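Long-range contacts in glycosyl transferase family 8 (Streptococcus pneumoniae, PDB 5GVV), which transfers galactose from UDP-galactose to the terminal glucose of the already glycosylated serine-rich repeat protein PsrP in Streptococcus pneumoniae: residues His33-Leu38 with Phe96-Lys101; Met369-Asn374 with Ile383-Ile388; Lys233-Phe238 with Glu245-Tyr250; Leu295-Pro300 with Thr320-Val325. All coordinates share one frame; numbering follows the deposited sequence.

Interaction 1 of 4, residues His33-Leu38 with Phe96-Lys101; sequences HLKIYL and FVTEDK
Tyr37 and Lys35 project from the same side of the strand onto the loop Val97-Glu99, and the carboxylate of Glu99 takes hold of both. Lys35 starts with CG anti to its backbone N (chi1 -176°) and stays extended, carrying the ammonium from the strand to Glu99, beside the hydroxyl of Tyr37; its NZ makes a salt bridge to Glu99 OE2 at 2.7 Å. The Glu99 chain bends at chi2 (75°), and its other oxygen, OE1, accepts from Tyr37 OH at 2.6 Å. Each oxygen uses its syn lone pair, OE2 for the ammonium and OE1 for the phenol. Val97 CG2 sits over the centre of the Tyr37 ring, 3.9 Å from the centroid, as a CH-pi contact; Val97 CG1 lies 3.8 Å from Tyr37 CE2. Tyr37 OH also receives two weak bonds, from Thr98 N at 3.3 Å and from Lys35 NZ at 3.2 Å. On strand 61-66, Ile63 and Cys65 add to the packing round the tyrosine. The buried phenol hydroxyl thus donates to a carboxylate at short range and is met, weakly, by a backbone N-H and an ammonium, and the nearby lysine probably helps keep Glu99 ionised, fixing this loop to the sheet of the GT-A domain.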
# COMPACT_ATOMS: atom_id res chain seq x y z
N HIS A 33 16.46 -9.60 15.87
CA HIS A 33 17.20 -8.61 16.66
C HIS A 33 17.66 -7.41 15.84
O HIS A 33 18.85 -7.08 15.81
CB HIS A 33 18.40 -9.27 17.35
CG HIS A 33 18.02 -10.36 18.30
ND1 HIS A 33 17.72 -11.64 17.88
CD2 HIS A 33 17.90 -10.37 19.65
CE1 HIS A 33 17.43 -12.39 18.92
NE2 HIS A 33 17.52 -11.64 20.01
N LEU A 34 16.71 -6.76 15.18
CA LEU A 34 17.05 -5.63 14.32
C LEU A 34 16.55 -4.31 14.89
O LEU A 34 15.36 -4.17 15.21
CB LEU A 34 16.48 -5.85 12.92
CG LEU A 34 16.77 -7.20 12.27
CD1 LEU A 34 15.94 -7.36 11.02
CD2 LEU A 34 18.24 -7.34 11.94
N LYS A 35 17.45 -3.34 15.02
CA LYS A 35 17.04 -1.99 15.34
C LYS A 35 16.93 -1.24 14.03
O LYS A 35 17.94 -0.86 13.42
CB LYS A 35 18.05 -1.32 16.27
CG LYS A 35 17.63 0.07 16.73
CD LYS A 35 18.61 0.60 17.75
CE LYS A 35 18.24 2.00 18.23
NZ LYS A 35 19.32 2.52 19.12
N ILE A 36 15.69 -1.06 13.57
CA ILE A 36 15.44 -0.46 12.27
C ILE A 36 15.07 1.02 12.38
O ILE A 36 14.09 1.38 13.05
CB ILE A 36 14.32 -1.21 11.52
CG1 ILE A 36 14.76 -2.64 11.20
CG2 ILE A 36 13.94 -0.48 10.24
CD1 ILE A 36 13.68 -3.49 10.57
N TYR A 37 15.84 1.87 11.71
CA TYR A 37 15.49 3.28 11.58
C TYR A 37 14.77 3.47 10.25
O TYR A 37 15.15 2.86 9.25
CB TYR A 37 16.74 4.16 11.60
CG TYR A 37 17.54 4.14 12.89
CD1 TYR A 37 17.46 5.19 13.79
CD2 TYR A 37 18.40 3.08 13.19
CE1 TYR A 37 18.20 5.19 14.96
CE2 TYR A 37 19.14 3.08 14.37
CZ TYR A 37 19.04 4.14 15.24
OH TYR A 37 19.77 4.15 16.42
N LEU A 38 13.72 4.29 10.23
CA LEU A 38 13.05 4.61 8.97
C LEU A 38 12.93 6.11 8.79
O LEU A 38 12.12 6.76 9.47
CB LEU A 38 11.68 3.95 8.88
CG LEU A 38 10.82 4.30 7.66
CD1 LEU A 38 11.58 4.02 6.38
CD2 LEU A 38 9.52 3.50 7.68
N PHE A 96 20.42 10.72 13.00
CA PHE A 96 19.44 9.91 13.71
C PHE A 96 20.02 8.66 14.37
O PHE A 96 19.63 8.31 15.49
CB PHE A 96 18.31 9.48 12.77
CG PHE A 96 17.50 10.62 12.22
CD1 PHE A 96 17.78 11.14 10.96
CD2 PHE A 96 16.46 11.18 12.96
CE1 PHE A 96 17.04 12.19 10.45
CE2 PHE A 96 15.71 12.23 12.45
CZ PHE A 96 16.00 12.73 11.19
N VAL A 97 20.93 7.99 13.68
CA VAL A 97 21.46 6.71 14.14
C VAL A 97 22.52 6.90 15.22
O VAL A 97 23.45 7.70 15.06
CB VAL A 97 22.05 5.90 12.96
CG1 VAL A 97 22.50 4.53 13.43
CG2 VAL A 97 21.01 5.77 11.85
N THR A 98 22.39 6.17 16.33
CA THR A 98 23.28 6.33 17.48
C THR A 98 24.39 5.28 17.48
O THR A 98 25.37 5.40 18.21
CB THR A 98 22.51 6.24 18.81
OG1 THR A 98 21.98 4.92 18.97
CG2 THR A 98 21.37 7.24 18.83
N GLU A 99 24.22 4.25 16.65
CA GLU A 99 25.22 3.19 16.58
C GLU A 99 26.42 3.61 15.73
O GLU A 99 26.29 4.43 14.81
CB GLU A 99 24.60 1.89 16.04
CG GLU A 99 23.66 1.19 17.02
CD GLU A 99 22.30 1.86 17.14
OE1 GLU A 99 21.95 2.71 16.29
OE2 GLU A 99 21.57 1.54 18.10
N ASP A 100 27.59 3.05 16.03
CA ASP A 100 28.79 3.40 15.29
C ASP A 100 28.79 2.79 13.88
O ASP A 100 29.42 3.32 12.96
CB ASP A 100 30.05 2.99 16.07
CG ASP A 100 30.16 3.68 17.42
OD1 ASP A 100 29.61 4.80 17.57
OD2 ASP A 100 30.78 3.11 18.33
N LYS A 101 28.06 1.68 13.72
CA LYS A 101 27.91 1.05 12.40
C LYS A 101 26.45 0.75 12.10
O LYS A 101 25.69 0.35 12.99
CB LYS A 101 28.76 -0.22 12.29
CG LYS A 101 28.62 -0.95 10.96
CD LYS A 101 29.71 -1.99 10.74
CE LYS A 101 29.70 -3.07 11.81
NZ LYS A 101 30.56 -4.23 11.43

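Interaction 2 of 4, residues Met369-Asn374 with Ile383-Ile388; sequences MIAFDN and ISYEGI
The ring of Tyr385 lies against Ala371 and the selenomethionine at Met369, two residues on one side of the strand 369-372. Ala371 CB is over the ring face, 4.0 Å from its centroid, a CH-pi contact for which a small methyl is well suited. Met369 reaches the same ring obliquely: with chi1 (175°) and chi2 both anti, SE comes to 5.0 Å from the Tyr385 centroid, a Met-aromatic contact off the ring normal, and the bend at chi3 (56°) brings CE to 3.9 Å from Tyr385 CE2. Its CG is 3.8 Å from Tyr385 CD2. The hydroxyl of Tyr385 bonds outside the pair, to Asp348 and the backbone of Ser377. Ile370 faces the other way, toward helix 395-402, with CG2 beside Gly387. The backbones join in parallel: Ala371 N donates to Gly387 O at 3.0 Å and Glu386 N to Met369 O at 2.8 Å. Next to the latter bond, Met369 N donates to Glu386 OE2 at 3.1 Å, from above the carboxylate plane. A side-chain carboxylate thus serves as acceptor at the start of the strand, while apolar contacts and a tyrosine with a satisfied hydroxyl line the face on which Met369 and Ala371 lie, together with Tyr359 of helix 356-364.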
# COMPACT_ATOMS: atom_id res chain seq x y z
N MSE A 369 -8.17 21.16 34.68
CA MSE A 369 -7.29 21.89 33.78
C MSE A 369 -6.09 22.43 34.55
O MSE A 369 -6.24 22.97 35.64
CB MSE A 369 -8.06 23.04 33.11
CG MSE A 369 -7.22 23.95 32.23
SE MSE A 369 -8.35 25.24 31.30
CE MSE A 369 -9.24 26.05 32.84
N ILE A 370 -4.90 22.27 33.98
CA ILE A 370 -3.69 22.77 34.63
C ILE A 370 -2.89 23.60 33.63
O ILE A 370 -3.14 23.54 32.42
CB ILE A 370 -2.83 21.64 35.22
CG1 ILE A 370 -2.33 20.71 34.11
CG2 ILE A 370 -3.64 20.85 36.25
CD1 ILE A 370 -1.43 19.60 34.61
N ALA A 371 -1.93 24.37 34.12
CA ALA A 371 -1.18 25.27 33.24
C ALA A 371 0.23 25.51 33.74
O ALA A 371 0.58 25.13 34.87
CB ALA A 371 -1.92 26.59 33.09
N PHE A 372 1.06 26.12 32.90
CA PHE A 372 2.36 26.61 33.34
C PHE A 372 2.22 28.06 33.79
O PHE A 372 1.26 28.73 33.42
CB PHE A 372 3.40 26.53 32.21
CG PHE A 372 4.00 25.16 32.03
CD1 PHE A 372 4.80 24.61 33.02
CD2 PHE A 372 3.78 24.44 30.86
CE1 PHE A 372 5.36 23.35 32.85
CE2 PHE A 372 4.34 23.19 30.68
CZ PHE A 372 5.13 22.64 31.68
N ASP A 373 3.19 28.53 34.58
CA ASP A 373 3.19 29.91 35.08
C ASP A 373 3.06 30.92 33.96
O ASP A 373 2.43 31.98 34.12
CB ASP A 373 4.47 30.18 35.89
CG ASP A 373 5.73 29.71 35.17
OD1 ASP A 373 5.65 29.40 33.96
OD2 ASP A 373 6.80 29.64 35.82
N ASN A 374 3.65 30.60 32.81
CA ASN A 374 3.66 31.51 31.67
C ASN A 374 2.63 31.18 30.57
O ASN A 374 2.69 31.75 29.48
CB ASN A 374 5.06 31.56 31.05
CG ASN A 374 5.50 30.22 30.50
OD1 ASN A 374 4.90 29.19 30.80
ND2 ASN A 374 6.56 30.22 29.70
N ILE A 383 -7.00 30.17 40.86
CA ILE A 383 -7.73 29.03 41.40
C ILE A 383 -8.78 28.47 40.43
O ILE A 383 -9.48 27.50 40.76
CB ILE A 383 -8.37 29.37 42.77
CG1 ILE A 383 -9.25 30.61 42.67
CG2 ILE A 383 -7.28 29.58 43.82
CD1 ILE A 383 -9.77 31.09 44.02
N SER A 384 -8.87 29.05 39.24
CA SER A 384 -9.70 28.48 38.18
C SER A 384 -9.00 27.27 37.56
O SER A 384 -9.64 26.46 36.88
CB SER A 384 -10.03 29.52 37.11
OG SER A 384 -10.71 30.63 37.67
N TYR A 385 -7.70 27.17 37.79
CA TYR A 385 -6.91 25.99 37.41
C TYR A 385 -6.78 25.05 38.60
O TYR A 385 -6.76 25.50 39.75
CB TYR A 385 -5.51 26.42 36.95
CG TYR A 385 -5.50 27.20 35.65
CD1 TYR A 385 -5.47 28.59 35.65
CD2 TYR A 385 -5.53 26.54 34.43
CE1 TYR A 385 -5.46 29.30 34.46
CE2 TYR A 385 -5.52 27.24 33.24
CZ TYR A 385 -5.48 28.62 33.26
OH TYR A 385 -5.48 29.31 32.07
N GLU A 386 -6.69 23.75 38.34
CA GLU A 386 -6.41 22.79 39.40
C GLU A 386 -4.96 22.91 39.86
O GLU A 386 -4.61 22.49 40.97
CB GLU A 386 -6.67 21.36 38.92
CG GLU A 386 -8.01 20.76 39.35
CD GLU A 386 -9.16 21.16 38.46
OE1 GLU A 386 -10.27 20.61 38.62
OE2 GLU A 386 -8.96 22.03 37.58
N GLY A 387 -4.12 23.50 39.01
CA GLY A 387 -2.72 23.68 39.33
C GLY A 387 -1.98 24.51 38.29
O GLY A 387 -2.26 24.40 37.10
N ILE A 388 -1.05 25.34 38.76
CA ILE A 388 -0.20 26.14 37.88
C ILE A 388 1.26 25.86 38.22
O ILE A 388 1.69 26.12 39.35
CB ILE A 388 -0.48 27.64 38.05
CG1 ILE A 388 -1.93 27.97 37.67
CG2 ILE A 388 0.49 28.48 37.23
CD1 ILE A 388 -2.34 29.41 37.97

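Interaction 3 of 4, residues Lys233-Phe238 with Glu245-Tyr250; sequences KPWNQF and EVWWEY. With UDP (uridine-5'-diphosphate), chain D.
Trp235 and Trp247 meet in the dense half of this buried contact, where the turn that begins at the UDP-binding Lys233 packs on helix 244-251. Trp235 CB is set over the six-membered ring of Trp247, 3.6 Å from its centroid and 19° off the normal, as a CH-pi contact. The two indoles themselves are oblique, their planes at 43°, with Trp235 CE3 lying 3.6 Å from Trp247 NE1. CG of Trp247 is anti to its backbone N (chi1 -173°), and CB, at the root of the side chain, receives Pro234 CG at 3.7 Å. Proline fits here because its rigid ring offers a compact apolar surface within the type I turn Lys233-Asn236. Trp248 covers less surface but supplies the hydrogen bond between the segments: NE1 donates to Pro234 O over 2.9 Å, with the donor above the carbonyl plane. The outer side is more open: Asn236 and Gln237 point away from the helix and are partly exposed, and Gln237 meets Gln41 of the second subunit, whose Tyr14 bonds Trp235 O. The indole N-H satisfies a buried carbonyl while the aromatic packing holds the turn. At the other end Lys233 NZ donates to UDP O2A at 2.9 Å and also bonds Asp108, a manganese ligand, so that the turn links the diphosphate to the metal site.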
# COMPACT_ATOMS: atom_id res chain seq x y z
N LYS A 233 10.23 -1.90 -12.32
CA LYS A 233 9.97 -2.48 -11.00
C LYS A 233 9.02 -3.68 -11.08
O LYS A 233 8.05 -3.65 -11.84
CB LYS A 233 9.40 -1.42 -10.05
CG LYS A 233 10.19 -0.11 -9.99
CD LYS A 233 11.64 -0.33 -9.53
CE LYS A 233 12.18 0.92 -8.83
NZ LYS A 233 13.68 0.95 -8.82
N PRO A 234 9.29 -4.73 -10.28
CA PRO A 234 8.49 -5.96 -10.38
C PRO A 234 7.07 -5.77 -9.86
O PRO A 234 6.20 -6.60 -10.13
CB PRO A 234 9.25 -6.94 -9.49
CG PRO A 234 9.96 -6.07 -8.49
CD PRO A 234 10.36 -4.85 -9.27
N TRP A 235 6.84 -4.68 -9.12
CA TRP A 235 5.50 -4.42 -8.60
C TRP A 235 4.60 -3.68 -9.58
O TRP A 235 3.41 -3.50 -9.32
CB TRP A 235 5.57 -3.66 -7.27
CG TRP A 235 6.24 -2.32 -7.32
CD1 TRP A 235 5.68 -1.13 -7.72
CD2 TRP A 235 7.59 -2.02 -6.93
NE1 TRP A 235 6.60 -0.12 -7.60
CE2 TRP A 235 7.78 -0.63 -7.12
CE3 TRP A 235 8.65 -2.77 -6.42
CZ2 TRP A 235 8.99 0.01 -6.82
CZ3 TRP A 235 9.86 -2.14 -6.14
CH2 TRP A 235 10.01 -0.76 -6.34
N ASN A 236 5.16 -3.26 -10.71
CA ASN A 236 4.35 -2.63 -11.75
C ASN A 236 3.42 -3.67 -12.36
O ASN A 236 3.65 -4.87 -12.19
CB ASN A 236 5.24 -1.99 -12.82
CG ASN A 236 5.94 -0.74 -12.33
OD1 ASN A 236 5.53 -0.14 -11.33
ND2 ASN A 236 6.98 -0.32 -13.03
N GLN A 237 2.37 -3.23 -13.05
CA GLN A 237 1.47 -4.17 -13.70
C GLN A 237 2.25 -5.04 -14.67
O GLN A 237 2.03 -6.26 -14.77
CB GLN A 237 0.34 -3.43 -14.43
CG GLN A 237 -0.60 -4.36 -15.20
CD GLN A 237 -1.77 -3.63 -15.85
OE1 GLN A 237 -1.65 -2.47 -16.25
NE2 GLN A 237 -2.91 -4.31 -15.95
N PHE A 238 3.18 -4.42 -15.39
CA PHE A 238 4.06 -5.16 -16.29
C PHE A 238 5.52 -4.87 -15.96
O PHE A 238 5.87 -3.74 -15.56
CB PHE A 238 3.79 -4.80 -17.75
CG PHE A 238 2.33 -4.81 -18.13
CD1 PHE A 238 1.64 -6.01 -18.26
CD2 PHE A 238 1.66 -3.63 -18.39
CE1 PHE A 238 0.30 -6.02 -18.62
CE2 PHE A 238 0.32 -3.63 -18.75
CZ PHE A 238 -0.36 -4.83 -18.86
N GLU A 245 8.61 -12.71 -9.42
CA GLU A 245 7.85 -13.53 -8.48
C GLU A 245 8.36 -13.46 -7.04
O GLU A 245 7.60 -13.66 -6.08
CB GLU A 245 7.82 -14.99 -8.94
CG GLU A 245 9.19 -15.65 -9.03
CD GLU A 245 9.94 -15.33 -10.32
OE1 GLU A 245 9.41 -14.57 -11.17
OE2 GLU A 245 11.05 -15.86 -10.49
N VAL A 246 9.66 -13.20 -6.87
CA VAL A 246 10.25 -13.13 -5.54
C VAL A 246 9.71 -11.93 -4.76
O VAL A 246 9.43 -12.03 -3.56
CB VAL A 246 11.78 -13.08 -5.59
CG1 VAL A 246 12.36 -13.00 -4.18
CG2 VAL A 246 12.33 -14.29 -6.34
N TRP A 247 9.57 -10.79 -5.43
CA TRP A 247 9.08 -9.59 -4.76
C TRP A 247 7.66 -9.79 -4.27
O TRP A 247 7.33 -9.41 -3.15
CB TRP A 247 9.13 -8.35 -5.68
CG TRP A 247 8.78 -7.07 -4.94
CD1 TRP A 247 9.66 -6.22 -4.30
CD2 TRP A 247 7.47 -6.51 -4.73
NE1 TRP A 247 8.98 -5.17 -3.73
CE2 TRP A 247 7.63 -5.32 -3.98
CE3 TRP A 247 6.18 -6.89 -5.12
CZ2 TRP A 247 6.55 -4.51 -3.61
CZ3 TRP A 247 5.11 -6.09 -4.76
CH2 TRP A 247 5.30 -4.91 -4.00
N TRP A 248 6.82 -10.38 -5.12
CA TRP A 248 5.43 -10.60 -4.76
C TRP A 248 5.28 -11.59 -3.61
O TRP A 248 4.40 -11.44 -2.76
CB TRP A 248 4.63 -11.03 -6.00
CG TRP A 248 4.35 -9.86 -6.86
CD1 TRP A 248 5.02 -9.48 -7.99
CD2 TRP A 248 3.37 -8.85 -6.63
NE1 TRP A 248 4.50 -8.32 -8.49
CE2 TRP A 248 3.47 -7.91 -7.68
CE3 TRP A 248 2.39 -8.65 -5.65
CZ2 TRP A 248 2.64 -6.79 -7.76
CZ3 TRP A 248 1.56 -7.54 -5.74
CH2 TRP A 248 1.69 -6.62 -6.79
N GLU A 249 6.15 -12.60 -3.58
CA GLU A 249 6.15 -13.58 -2.51
C GLU A 249 6.28 -12.92 -1.13
O GLU A 249 5.63 -13.33 -0.17
CB GLU A 249 7.30 -14.56 -2.72
CG GLU A 249 7.40 -15.66 -1.68
CD GLU A 249 8.49 -16.66 -2.02
OE1 GLU A 249 8.37 -17.84 -1.60
OE2 GLU A 249 9.46 -16.28 -2.72
N TYR A 250 7.12 -11.89 -1.04
CA TYR A 250 7.26 -11.19 0.23
C TYR A 250 6.20 -10.11 0.44
O TYR A 250 5.76 -9.88 1.58
CB TYR A 250 8.67 -10.62 0.38
CG TYR A 250 9.70 -11.69 0.63
CD1 TYR A 250 9.91 -12.19 1.91
CD2 TYR A 250 10.45 -12.22 -0.41
CE1 TYR A 250 10.85 -13.17 2.15
CE2 TYR A 250 11.38 -13.21 -0.17
CZ TYR A 250 11.58 -13.68 1.11
OH TYR A 250 12.52 -14.67 1.35
N1 UDP D . 12.13 6.41 -2.91
C2 UDP D . 10.96 6.72 -2.26
N3 UDP D . 9.82 7.04 -2.98
C4 UDP D . 9.86 7.05 -4.36
C5 UDP D . 11.05 6.73 -5.01
C6 UDP D . 12.21 6.53 -4.27
O2 UDP D . 10.92 6.72 -1.04
O4 UDP D . 8.84 7.32 -5.00
C1' UDP D . 13.33 6.08 -2.11
C2' UDP D . 13.38 4.57 -1.87
O2' UDP D . 13.93 4.29 -0.61
C3' UDP D . 14.33 4.08 -2.94
C4' UDP D . 15.28 5.26 -3.08
O4' UDP D . 14.52 6.42 -2.81
O3' UDP D . 14.97 2.90 -2.54
C5' UDP D . 15.92 5.34 -4.47
O5' UDP D . 14.97 4.93 -5.43
PA UDP D . 15.31 3.69 -6.39
O1A UDP D . 15.55 2.53 -5.50
O2A UDP D . 14.21 3.44 -7.34
O3A UDP D . 16.66 4.12 -7.17
PB UDP D . 17.66 3.05 -7.85
O1B UDP D . 18.95 3.70 -8.19
O2B UDP D . 17.04 2.56 -9.10
O3B UDP D . 17.90 1.91 -6.93

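Interaction 4 of 4, residues Leu295-Pro300 with Thr320-Val325; sequences LAEQLP and TRFPNV
Ala296 and Phe322 make the apolar centre of the contact. Ala296 CB lies over the centre of the phenyl ring, 3.8 Å from the centroid and 7° off its normal; an alanine lets helix 292-298 approach the ring this closely. The same methyl touches Val325 CG2 at 3.7 Å, where the loop passes into strand 325-328. The next residue, Glu297, brings CG to 3.4 Å from Phe322 CE1, so the aliphatic part of an exposed glutamate covers ring carbon while its carboxylate plane stands 81° from the ring.

Asn324 has CG between its backbone N and carbonyl carbon (chi1 61°); its amide reaches the carbonyls at the C-terminal end of helix 292-298. ND2 makes a weak bond to Ala296 O at 3.3 Å and is 2.8 Å from Leu299 O, and a water donates to both Ala296 O and Asn324 OD1. Asparagine suits the place because it carries both a donor and an acceptor on one short arm.

Farther out, Asn324 ND2 also donates to Val302 O. Arg321 CG lies toward the rim of the opposite face of the Phe322 ring, Phe322 CE2 lies over the guanidinium of Arg321, and that guanidinium forms a salt bridge with Asp293 near the start of the helix. Gln45 bonds the carbonyls of Phe322 and Val325, joining the loop to the catalytic domain. The side chain of Leu299 turns to helix 395-402. The arrangement is a helix C-terminus packed on the loop entering edge strand 325-328 of a parallel sheet with the 3-2-1-4-5-6 order of Rossmann-type folds.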
# COMPACT_ATOMS: atom_id res chain seq x y z
N LEU A 295 7.25 16.86 27.67
CA LEU A 295 6.15 16.13 28.29
C LEU A 295 5.90 14.81 27.57
O LEU A 295 5.71 13.77 28.20
CB LEU A 295 4.87 16.97 28.30
CG LEU A 295 4.93 18.31 29.04
CD1 LEU A 295 3.58 19.02 28.99
CD2 LEU A 295 5.39 18.14 30.48
N ALA A 296 5.89 14.86 26.24
CA ALA A 296 5.71 13.65 25.44
C ALA A 296 6.78 12.62 25.76
O ALA A 296 6.48 11.43 25.93
CB ALA A 296 5.73 13.99 23.96
N GLU A 297 8.04 13.07 25.81
CA GLU A 297 9.17 12.19 26.10
C GLU A 297 9.03 11.54 27.47
O GLU A 297 9.28 10.34 27.63
CB GLU A 297 10.49 12.98 26.04
CG GLU A 297 10.93 13.39 24.64
CD GLU A 297 12.07 14.40 24.64
OE1 GLU A 297 12.83 14.42 23.65
OE2 GLU A 297 12.20 15.17 25.62
N GLN A 298 8.61 12.32 28.46
CA GLN A 298 8.53 11.87 29.84
C GLN A 298 7.29 11.04 30.16
O GLN A 298 7.29 10.27 31.13
CB GLN A 298 8.56 13.08 30.79
CG GLN A 298 9.88 13.84 30.76
CD GLN A 298 11.03 13.01 31.28
OE1 GLN A 298 10.98 12.49 32.39
NE2 GLN A 298 12.08 12.87 30.47
N LEU A 299 6.24 11.19 29.36
CA LEU A 299 4.96 10.55 29.66
C LEU A 299 4.44 9.68 28.51
O LEU A 299 3.41 10.00 27.91
CB LEU A 299 3.91 11.60 30.05
CG LEU A 299 4.16 12.37 31.35
CD1 LEU A 299 3.61 13.80 31.29
CD2 LEU A 299 3.56 11.63 32.53
N PRO A 300 5.14 8.57 28.20
CA PRO A 300 4.74 7.71 27.08
C PRO A 300 3.36 7.09 27.31
O PRO A 300 2.73 6.62 26.35
CB PRO A 300 5.80 6.61 27.09
CG PRO A 300 6.32 6.59 28.50
CD PRO A 300 6.31 8.03 28.92
N THR A 320 4.89 14.12 15.41
CA THR A 320 4.50 12.79 14.91
C THR A 320 5.57 11.72 15.14
O THR A 320 5.30 10.52 14.98
CB THR A 320 4.17 12.83 13.41
OG1 THR A 320 5.27 13.36 12.67
CG2 THR A 320 2.93 13.67 13.15
N ARG A 321 6.78 12.13 15.52
CA ARG A 321 7.84 11.18 15.81
C ARG A 321 7.58 10.45 17.12
O ARG A 321 8.17 9.40 17.39
CB ARG A 321 9.20 11.88 15.85
CG ARG A 321 9.43 12.76 17.08
CD ARG A 321 10.62 13.68 16.88
NE ARG A 321 10.97 14.44 18.08
CZ ARG A 321 10.36 15.56 18.46
NH1 ARG A 321 9.35 16.05 17.75
NH2 ARG A 321 10.75 16.19 19.57
N PHE A 322 6.68 11.02 17.94
CA PHE A 322 6.28 10.40 19.20
C PHE A 322 5.08 9.50 18.98
O PHE A 322 4.17 9.86 18.23
CB PHE A 322 5.89 11.47 20.23
CG PHE A 322 7.02 12.37 20.63
CD1 PHE A 322 8.02 11.92 21.47
CD2 PHE A 322 7.05 13.69 20.19
CE1 PHE A 322 9.05 12.76 21.86
CE2 PHE A 322 8.08 14.53 20.56
CZ PHE A 322 9.08 14.07 21.40
N PRO A 323 5.07 8.33 19.64
CA PRO A 323 3.96 7.39 19.49
C PRO A 323 2.75 7.82 20.30
O PRO A 323 1.67 7.24 20.12
CB PRO A 323 4.54 6.09 20.06
CG PRO A 323 5.55 6.55 21.08
CD PRO A 323 6.14 7.81 20.51
N ASN A 324 2.91 8.82 21.16
CA ASN A 324 1.82 9.22 22.05
C ASN A 324 1.29 10.65 21.85
O ASN A 324 0.60 11.19 22.73
CB ASN A 324 2.23 9.02 23.52
CG ASN A 324 3.45 9.83 23.91
OD1 ASN A 324 4.38 10.01 23.11
ND2 ASN A 324 3.46 10.33 25.13
N VAL A 325 1.61 11.27 20.72
CA VAL A 325 1.06 12.60 20.42
C VAL A 325 0.24 12.54 19.15
O VAL A 325 0.73 12.09 18.10
CB VAL A 325 2.16 13.66 20.24
CG1 VAL A 325 1.54 15.03 19.97
CG2 VAL A 325 3.06 13.72 21.48
O HOH W 1 6.81 9.33 24.30

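How the interactions relate
Followed from the N terminus, the four contacts come in series: none nests within or crosses another. Interaction 1 closes the longest loop, bringing strand 34-40 to the segment leading into strand 101-105 in the GT-A domain. Interaction 3 closes a short loop beside the UDP and manganese site, folding the turn onto helix 244-251. In the C-terminal, all-parallel sheet, interaction 4 closes the connection through strand 302-307, joining helix 292-298 to the loop before edge strand 325-328; interaction 2 closes the short, helix-free link from 374 to 383 and pairs strands 369-372 and 387-389 at the opposite edge. Interactions 1 and 4 come within about 7 Å at their nearest atoms.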